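NADP-dependent glyceraldehyde-3-phosphate dehydrogenase (Bacillus halodurans, PDB 3PRL) probably catalyses the NADP-dependent, non-phosphorylating oxidation of glyceraldehyde 3-phosphate, as a four-chain member of the aldehyde dehydrogenase family. Local coordinates at residues T332-E337 with F388-P393; G345-A350 with T371-V376; V74-A79 with G206-I211. One frame throughout, in Å; residues are numbered along the deposited sequence. Where two conformers were deposited one is given.

Contact 1: T332-E337 with F388-P393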
loop_
_atom_site.group_PDB
_atom_site.type_symbol
_atom_site.label_atom_id
_atom_site.label_comp_id
_atom_site.label_asym_id
_atom_site.label_seq_id
_atom_site.Cartn_x
_atom_site.Cartn_y
_atom_site.Cartn_z
ATOM N N THR D 332 14.420 38.187 -16.840
ATOM C CA THR D 332 13.669 39.404 -16.547
ATOM C C THR D 332 14.153 40.022 -15.232
ATOM O O THR D 332 15.018 39.435 -14.557
ATOM C CB THR D 332 12.135 39.165 -16.541
ATOM O OG1 THR D 332 11.805 38.015 -15.751
ATOM C CG2 THR D 332 11.626 38.967 -17.964
ATOM N N PRO D 333 13.598 41.195 -14.859
ATOM C CA PRO D 333 14.027 41.875 -13.641
ATOM C C PRO D 333 13.749 41.058 -12.381
ATOM O O PRO D 333 12.760 40.315 -12.316
ATOM C CB PRO D 333 13.185 43.161 -13.640
ATOM C CG PRO D 333 12.725 43.332 -15.054
ATOM C CD PRO D 333 12.531 41.948 -15.547
ATOM N N VAL D 334 14.638 41.175 -11.399
ATOM C CA VAL D 334 14.447 40.506 -10.123
ATOM C C VAL D 334 13.414 41.270 -9.303
ATOM O O VAL D 334 13.144 42.440 -9.558
ATOM C CB VAL D 334 15.769 40.278 -9.339
ATOM C CG1 VAL D 334 16.645 39.251 -10.059
ATOM C CG2 VAL D 334 16.517 41.586 -9.121
ATOM N N ILE D 335 12.845 40.585 -8.322
ATOM C CA ILE D 335 11.650 41.041 -7.610
ATOM C C ILE D 335 11.687 42.489 -7.083
ATOM O O ILE D 335 10.706 43.210 -7.220
ATOM C CB ILE D 335 11.276 40.034 -6.484
ATOM C CG1 ILE D 335 9.801 40.172 -6.056
ATOM C CG2 ILE D 335 12.252 40.149 -5.322
ATOM C CD1 ILE D 335 8.801 39.971 -7.185
ATOM N N ASP D 336 12.797 42.902 -6.471
ATOM C CA ASP D 336 12.896 44.271 -5.925
ATOM C C ASP D 336 14.329 44.833 -5.832
ATOM O O ASP D 336 15.294 44.141 -6.201
ATOM C CB ASP D 336 12.086 44.413 -4.605
ATOM C CG ASP D 336 12.668 43.615 -3.429
ATOM O OD1 ASP D 336 13.552 42.749 -3.610
ATOM O OD2 ASP D 336 12.216 43.865 -2.289
ATOM N N GLU D 337 14.438 46.086 -5.357
ATOM C CA GLU D 337 15.717 46.807 -5.137
ATOM C C GLU D 337 16.657 46.071 -4.212
ATOM O O GLU D 337 17.837 45.882 -4.520
ATOM C CB GLU D 337 15.505 48.178 -4.470
ATOM C CG GLU D 337 14.164 48.863 -4.640
ATOM C CD GLU D 337 14.102 49.679 -5.899
ATOM O OE1 GLU D 337 14.315 50.913 -5.818
ATOM O OE2 GLU D 337 13.854 49.078 -6.965
ATOM N N PHE D 388 19.221 34.179 -5.045
ATOM C CA PHE D 388 17.906 34.443 -5.610
ATOM C C PHE D 388 17.992 35.410 -6.813
ATOM O O PHE D 388 17.253 36.388 -6.907
ATOM C CB PHE D 388 16.911 34.876 -4.524
ATOM C CG PHE D 388 15.694 33.991 -4.464
ATOM C CD1 PHE D 388 15.827 32.627 -4.194
ATOM C CD2 PHE D 388 14.424 34.494 -4.733
ATOM C CE1 PHE D 388 14.722 31.791 -4.167
ATOM C CE2 PHE D 388 13.296 33.648 -4.717
ATOM C CZ PHE D 388 13.450 32.305 -4.442
ATOM N N GLY D 389 18.905 35.094 -7.726
ATOM C CA GLY D 389 19.244 35.982 -8.844
ATOM C C GLY D 389 20.112 35.337 -9.909
ATOM O O GLY D 389 20.704 34.278 -9.660
ATOM N N PRO D 390 20.197 35.972 -11.101
ATOM C CA PRO D 390 20.753 35.345 -12.300
ATOM C C PRO D 390 22.276 35.335 -12.268
ATOM O O PRO D 390 22.928 36.054 -13.037
ATOM C CB PRO D 390 20.241 36.239 -13.424
ATOM C CG PRO D 390 20.147 37.584 -12.817
ATOM C CD PRO D 390 19.867 37.390 -11.340
ATOM N N VAL D 391 22.818 34.516 -11.373
ATOM C CA VAL D 391 24.248 34.393 -11.167
ATOM C C VAL D 391 24.553 32.919 -10.948
ATOM O O VAL D 391 23.782 32.212 -10.291
ATOM C CB VAL D 391 24.747 35.277 -9.985
ATOM C CG1 VAL D 391 24.345 34.692 -8.612
ATOM C CG2 VAL D 391 26.251 35.475 -10.058
ATOM N N LEU D 392 25.652 32.445 -11.521
ATOM C CA LEU D 392 25.982 31.026 -11.445
ATOM C C LEU D 392 27.486 30.857 -11.310
ATOM O O LEU D 392 28.234 31.240 -12.216
ATOM C CB LEU D 392 25.465 30.281 -12.687
ATOM C CG LEU D 392 25.739 28.775 -12.806
ATOM C CD1 LEU D 392 25.111 28.012 -11.649
ATOM C CD2 LEU D 392 25.247 28.238 -14.155
ATOM N N PRO D 393 27.936 30.317 -10.173
ATOM C CA PRO D 393 29.368 30.071 -10.005
ATOM C C PRO D 393 29.787 28.711 -10.538
ATOM O O PRO D 393 29.015 27.761 -10.499
ATOM C CB PRO D 393 29.557 30.128 -8.489
ATOM C CG PRO D 393 28.226 29.722 -7.926
ATOM C CD PRO D 393 27.190 30.172 -8.909
#
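With CG1 anti to its own carbonyl carbon (chi1 -68°), Val-334 sends that methyl toward the 388-393 segment, where it lies 3.9 Å from CD of Pro-390. The two side chains cross at about a right angle, and the touch is between a single methyl and the ring's CD. The same CG1 also faces backbone: it stands 4.3 Å from O of Phe-388 and 4.3 Å from CA of Gly-389. Pro-390 is the centre of an inverse gamma turn, closed by the bond from Val-391 N to Gly-389 O at 2.7 Å, and this tight bend leads directly into strand 391-397 of the sheet in the catalytic half of the aldehyde dehydrogenase fold. Across from it, 332-337 is the irregular lead-in to helix 337-352, with Asp-336 as N-cap, its OD1 accepting from the backbone N of Ser-339. Val-334 also packs on Ala-340 and Ile-343 of that helix, while Phe-286 of helix 274-286 and Leu-368 touch the proline. Phe-388, which meets Val-334 through its backbone O alone, carries its ring close to Phe-162, a residue of the NADP(+) site, which is empty in this chain.

Contact 2: G345-A350 with T371-V376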
loop_
_atom_site.group_PDB
_atom_site.type_symbol
_atom_site.label_atom_id
_atom_site.label_comp_id
_atom_site.label_asym_id
_atom_site.label_seq_id
_atom_site.Cartn_x
_atom_site.Cartn_y
_atom_site.Cartn_z
ATOM N N GLY D 345 26.212 42.420 -4.524
ATOM C CA GLY D 345 27.229 42.253 -3.483
ATOM C C GLY D 345 27.913 40.899 -3.489
ATOM O O GLY D 345 29.094 40.795 -3.133
ATOM N N LEU D 346 27.164 39.863 -3.873
ATOM C CA LEU D 346 27.706 38.517 -4.060
ATOM C C LEU D 346 28.703 38.455 -5.218
ATOM O O LEU D 346 29.755 37.819 -5.094
ATOM C CB LEU D 346 26.576 37.482 -4.262
ATOM C CG LEU D 346 26.047 36.699 -3.042
ATOM C CD1 LEU D 346 25.602 37.607 -1.908
ATOM C CD2 LEU D 346 24.900 35.765 -3.419
ATOM N N ILE D 347 28.356 39.104 -6.333
ATOM C CA ILE D 347 29.246 39.218 -7.497
ATOM C C ILE D 347 30.530 39.963 -7.117
ATOM O O ILE D 347 31.625 39.409 -7.248
ATOM C CB ILE D 347 28.539 39.891 -8.707
ATOM C CG1 ILE D 347 27.437 38.974 -9.246
ATOM C CG2 ILE D 347 29.552 40.239 -9.813
ATOM C CD1 ILE D 347 26.389 39.672 -10.100
ATOM N N ASP D 348 30.378 41.197 -6.627
ATOM C CA ASP D 348 31.487 42.011 -6.091
ATOM C C ASP D 348 32.495 41.173 -5.279
ATOM O O ASP D 348 33.635 40.985 -5.713
ATOM C CB ASP D 348 30.952 43.145 -5.203
ATOM C CG ASP D 348 30.267 44.260 -5.983
ATOM O OD1 ASP D 348 29.573 45.066 -5.326
ATOM O OD2 ASP D 348 30.420 44.363 -7.224
ATOM N N ASP D 349 32.059 40.666 -4.119
ATOM C CA ASP D 349 32.892 39.852 -3.218
ATOM C C ASP D 349 33.689 38.772 -3.947
ATOM O O ASP D 349 34.854 38.512 -3.612
ATOM C CB ASP D 349 32.041 39.196 -2.121
ATOM C CG ASP D 349 32.854 38.273 -1.231
ATOM O OD1 ASP D 349 33.538 38.788 -0.314
ATOM O OD2 ASP D 349 32.820 37.042 -1.458
ATOM N N ALA D 350 33.042 38.154 -4.930
ATOM C CA ALA D 350 33.642 37.111 -5.749
ATOM C C ALA D 350 34.729 37.670 -6.655
ATOM O O ALA D 350 35.818 37.111 -6.725
ATOM C CB ALA D 350 32.574 36.392 -6.567
ATOM N N THR D 371 24.817 36.351 -15.037
ATOM C CA THR D 371 26.194 36.528 -14.645
ATOM C C THR D 371 26.863 35.175 -14.446
ATOM O O THR D 371 26.393 34.347 -13.654
ATOM C CB THR D 371 26.313 37.441 -13.390
ATOM O OG1 THR D 371 25.597 38.663 -13.615
ATOM C CG2 THR D 371 27.759 37.778 -13.118
ATOM N N LEU D 372 27.946 34.955 -15.195
ATOM C CA LEU D 372 28.744 33.739 -15.078
ATOM C C LEU D 372 30.111 34.030 -14.477
ATOM O O LEU D 372 30.869 34.870 -14.988
ATOM C CB LEU D 372 28.891 33.036 -16.431
ATOM C CG LEU D 372 29.316 31.561 -16.393
ATOM C CD1 LEU D 372 28.267 30.694 -15.692
ATOM C CD2 LEU D 372 29.565 31.051 -17.793
ATOM N N LEU D 373 30.415 33.323 -13.389
ATOM C CA LEU D 373 31.701 33.439 -12.713
ATOM C C LEU D 373 32.425 32.109 -12.731
ATOM O O LEU D 373 31.807 31.055 -12.574
ATOM C CB LEU D 373 31.507 33.901 -11.269
ATOM C CG LEU D 373 30.640 35.136 -11.008
ATOM C CD1 LEU D 373 30.157 35.138 -9.569
ATOM C CD2 LEU D 373 31.395 36.436 -11.342
ATOM N N ASP D 374 33.738 32.160 -12.915
ATOM C CA ASP D 374 34.565 30.955 -12.939
ATOM C C ASP D 374 35.580 31.007 -11.806
ATOM O O ASP D 374 35.732 32.043 -11.156
ATOM C CB ASP D 374 35.251 30.779 -14.307
ATOM C CG ASP D 374 35.678 29.331 -14.588
ATOM O OD1 ASP D 374 35.557 28.459 -13.694
ATOM O OD2 ASP D 374 36.145 29.066 -15.719
ATOM N N ASP D 375 36.242 29.875 -11.563
ATOM C CA ASP D 375 37.303 29.736 -10.561
ATOM C C ASP D 375 36.851 30.147 -9.162
ATOM O O ASP D 375 37.642 30.654 -8.350
ATOM C CB ASP D 375 38.552 30.502 -11.006
ATOM C CG ASP D 375 39.190 29.897 -12.244
ATOM O OD1 ASP D 375 39.983 28.939 -12.090
ATOM O OD2 ASP D 375 38.910 30.380 -13.366
ATOM N N VAL D 376 35.566 29.910 -8.890
ATOM C CA VAL D 376 34.921 30.348 -7.656
ATOM C C VAL D 376 35.431 29.531 -6.480
ATOM O O VAL D 376 35.604 28.313 -6.576
ATOM C CB VAL D 376 33.375 30.334 -7.777
ATOM C CG1 VAL D 376 32.699 30.553 -6.421
ATOM C CG2 VAL D 376 32.938 31.411 -8.752
#
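Helix 345-350 and strand 371-374 run nearly the same way, their axes 27° apart and 10.4 Å from each other at closest approach. Their backbones draw nearest at the C-terminal ends, where the CA atoms of Ala-350 and Val-376 are 7.1 Å apart. Ile-347 and Ala-350, one turn apart on the helix, face the strand, and Thr-371 and Leu-373, alternate residues of the strand, face the helix. At the N-terminal end Ile-347 and Thr-371 reach toward each other tip to tip. CD1 of Ile-347 touches both branches of the threonine, OG1 at 3.7 Å and CG2 at 3.8 Å, because an extended chi2 (161°) carries this methyl outward from the helix. Farther along, CD1 of Leu-373 comes to 4.1 Å from CB of Ala-350, whereas its CD2 only grazes CG2 of Ile-347 at 4.5 Å. The leucine thus lies against the helix between the two residues. This is a helix laid on one face of a mixed sheet. Strand 367-374 pairs in parallel with 391-397, and Val-391 on that neighbour extends the apolar surface under Ile-347, while Leu-357 of strand 356-359 packs on Thr-371 and Leu-373. The hydroxyl of Thr-371 has two carbonyl oxygens as partners, those of Gly-360 and Ser-369, which must share its one proton. Between helix and strand the contact is mainly apolar packing, without a hydrogen bond of its own, and the threonine's polar end is satisfied by backbone oxygens outside the helix.

Contact 3: V74-A79 with G206-I211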
loop_
_atom_site.group_PDB
_atom_site.type_symbol
_atom_site.label_atom_id
_atom_site.label_comp_id
_atom_site.label_asym_id
_atom_site.label_seq_id
_atom_site.Cartn_x
_atom_site.Cartn_y
_atom_site.Cartn_z
ATOM N N VAL D 74 -14.083 16.664 -3.912
ATOM C CA VAL D 74 -13.303 16.632 -5.169
ATOM C C VAL D 74 -13.954 17.375 -6.348
ATOM O O VAL D 74 -13.242 17.891 -7.214
ATOM C CB VAL D 74 -12.908 15.191 -5.637
ATOM C CG1 VAL D 74 -12.507 14.331 -4.458
ATOM C CG2 VAL D 74 -14.026 14.551 -6.433
ATOM N N ASP D 75 -15.288 17.408 -6.393
ATOM C CA ASP D 75 -15.990 18.068 -7.489
ATOM C C ASP D 75 -15.693 19.568 -7.463
ATOM O O ASP D 75 -15.581 20.191 -8.510
ATOM C CB ASP D 75 -17.502 17.832 -7.428
ATOM C CG ASP D 75 -17.892 16.361 -7.623
ATOM O OD1 ASP D 75 -17.369 15.696 -8.555
ATOM O OD2 ASP D 75 -18.745 15.880 -6.838
ATOM N N LEU D 76 -15.574 20.131 -6.256
ATOM C CA LEU D 76 -15.198 21.541 -6.079
ATOM C C LEU D 76 -13.803 21.813 -6.630
ATOM O O LEU D 76 -13.551 22.869 -7.211
ATOM C CB LEU D 76 -15.293 21.979 -4.609
ATOM C CG LEU D 76 -14.872 23.434 -4.274
ATOM C CD1 LEU D 76 -15.708 24.484 -5.035
ATOM C CD2 LEU D 76 -14.876 23.720 -2.765
ATOM N N LEU D 77 -12.904 20.859 -6.450
ATOM C CA LEU D 77 -11.546 21.007 -6.945
ATOM C C LEU D 77 -11.538 21.000 -8.464
ATOM O O LEU D 77 -10.992 21.913 -9.058
ATOM C CB LEU D 77 -10.602 19.946 -6.353
ATOM C CG LEU D 77 -9.845 20.346 -5.081
ATOM C CD1 LEU D 77 -10.769 20.695 -3.913
ATOM C CD2 LEU D 77 -8.841 19.250 -4.667
ATOM N N TYR D 78 -12.162 19.976 -9.059
ATOM C CA TYR D 78 -12.340 19.867 -10.502
ATOM C C TYR D 78 -12.859 21.192 -11.062
ATOM O O TYR D 78 -12.298 21.734 -12.005
ATOM C CB TYR D 78 -13.338 18.749 -10.865
ATOM C CG TYR D 78 -12.906 17.320 -10.564
ATOM C CD1 TYR D 78 -11.568 16.983 -10.427
ATOM C CD2 TYR D 78 -13.850 16.297 -10.466
ATOM C CE1 TYR D 78 -11.173 15.680 -10.167
ATOM C CE2 TYR D 78 -13.466 14.984 -10.208
ATOM C CZ TYR D 78 -12.123 14.684 -10.056
ATOM O OH TYR D 78 -11.725 13.388 -9.799
ATOM N N ALA D 79 -13.937 21.708 -10.457
ATOM C CA ALA D 79 -14.581 22.968 -10.898
ATOM C C ALA D 79 -13.639 24.160 -10.833
ATOM O O ALA D 79 -13.605 24.990 -11.741
ATOM C CB ALA D 79 -15.839 23.256 -10.079
ATOM N N GLY D 206 -17.997 27.641 -6.558
ATOM C CA GLY D 206 -18.975 27.229 -5.549
ATOM C C GLY D 206 -18.416 26.816 -4.195
ATOM O O GLY D 206 -19.019 26.003 -3.507
ATOM N N ALA D 207 -17.275 27.369 -3.790
ATOM C CA ALA D 207 -16.748 27.086 -2.451
ATOM C C ALA D 207 -17.751 27.539 -1.392
ATOM O O ALA D 207 -18.189 28.689 -1.417
ATOM C CB ALA D 207 -15.425 27.780 -2.238
ATOM N N PRO D 208 -18.156 26.627 -0.485
ATOM C CA PRO D 208 -19.023 27.088 0.608
ATOM C C PRO D 208 -18.317 28.126 1.481
ATOM O O PRO D 208 -17.086 28.191 1.490
ATOM C CB PRO D 208 -19.320 25.807 1.391
ATOM C CG PRO D 208 -19.168 24.707 0.387
ATOM C CD PRO D 208 -18.087 25.153 -0.559
ATOM N N GLU D 209 -19.101 28.939 2.183
ATOM C CA GLU D 209 -18.596 30.046 3.016
ATOM C C GLU D 209 -17.638 29.570 4.108
ATOM O O GLU D 209 -17.916 28.594 4.781
ATOM C CB GLU D 209 -19.785 30.780 3.654
ATOM C CG GLU D 209 -20.812 29.821 4.238
ATOM C CD GLU D 209 -22.068 30.494 4.743
ATOM O OE1 GLU D 209 -22.768 31.166 3.946
ATOM O OE2 GLU D 209 -22.361 30.319 5.942
ATOM N N GLY D 210 -16.507 30.257 4.267
ATOM C CA GLY D 210 -15.544 29.954 5.338
ATOM C C GLY D 210 -14.418 28.973 5.031
ATOM O O GLY D 210 -13.318 29.102 5.579
ATOM N N ILE D 211 -14.682 27.992 4.168
ATOM C CA ILE D 211 -13.703 26.935 3.817
ATOM C C ILE D 211 -12.351 27.483 3.385
ATOM O O ILE D 211 -11.298 26.916 3.718
ATOM C CB ILE D 211 -14.246 26.021 2.688
ATOM C CG1 ILE D 211 -15.642 25.520 3.034
ATOM C CG2 ILE D 211 -13.293 24.847 2.412
ATOM C CD1 ILE D 211 -15.769 24.976 4.436
#
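Leu-76 carries almost all of this contact, driving its two methyls from helix 70-86 against the bend at 206-208. The close part is over backbone: CD1 of this buried leucine lies 3.5 Å from N of Ala-207 and 3.7 Å from C of Gly-206, over the flat face of the peptide that joins them. CG stands anti to the backbone N (chi1 178°), which extends the side chain across to the loop. On the other branch CD2 is 3.9 Å from CA of Ala-207, then a looser 4.2 Å from CD of Pro-208. The contact thins out toward solvent at partly exposed Pro-208 and at exposed Gly-206, which ends helix 192-204 in a Schellman motif with positive phi (101°); a type II beta turn from Pro-208 to Ile-211 follows and leads to strand 212-214. Trp-65 of helix 48-65 touches both Leu-76 and Pro-208, bringing a third element of the fold to the same spot. With an alanine in place of Leu-76, both methyls would be gone, and the Gly-206 to Ala-207 peptide and Pro-208 would probably lose their packing against helix 70-86. Because only carbon meets the loop from the helix side, the join rests on dispersion and burial rather than on any directional bond.

From the N terminus, contact 3 comes first along the chain: helix 70-86 meets the 206-211 segment, closing a loop of 126 intervening residues, about half of them helical, and it closes before contact 1 opens. Contact 1 then closes a shorter loop, from 332-337 to 388-393, and contact 2 is nested inside it, joining helix 337-352 to strand 367-374. These two adjoin, with centres 13 Å apart, because strands 367-374 and 391-397 are neighbours in one sheet; Thr-371 probably hydrogen-bonds to Pro-390 and Leu-392 there. Contact 3 lies on the opposite side of the chain's centre, its centre 37 Å from that of contact 1, and joins helix 70-86 to the loop leading into strand 212-214.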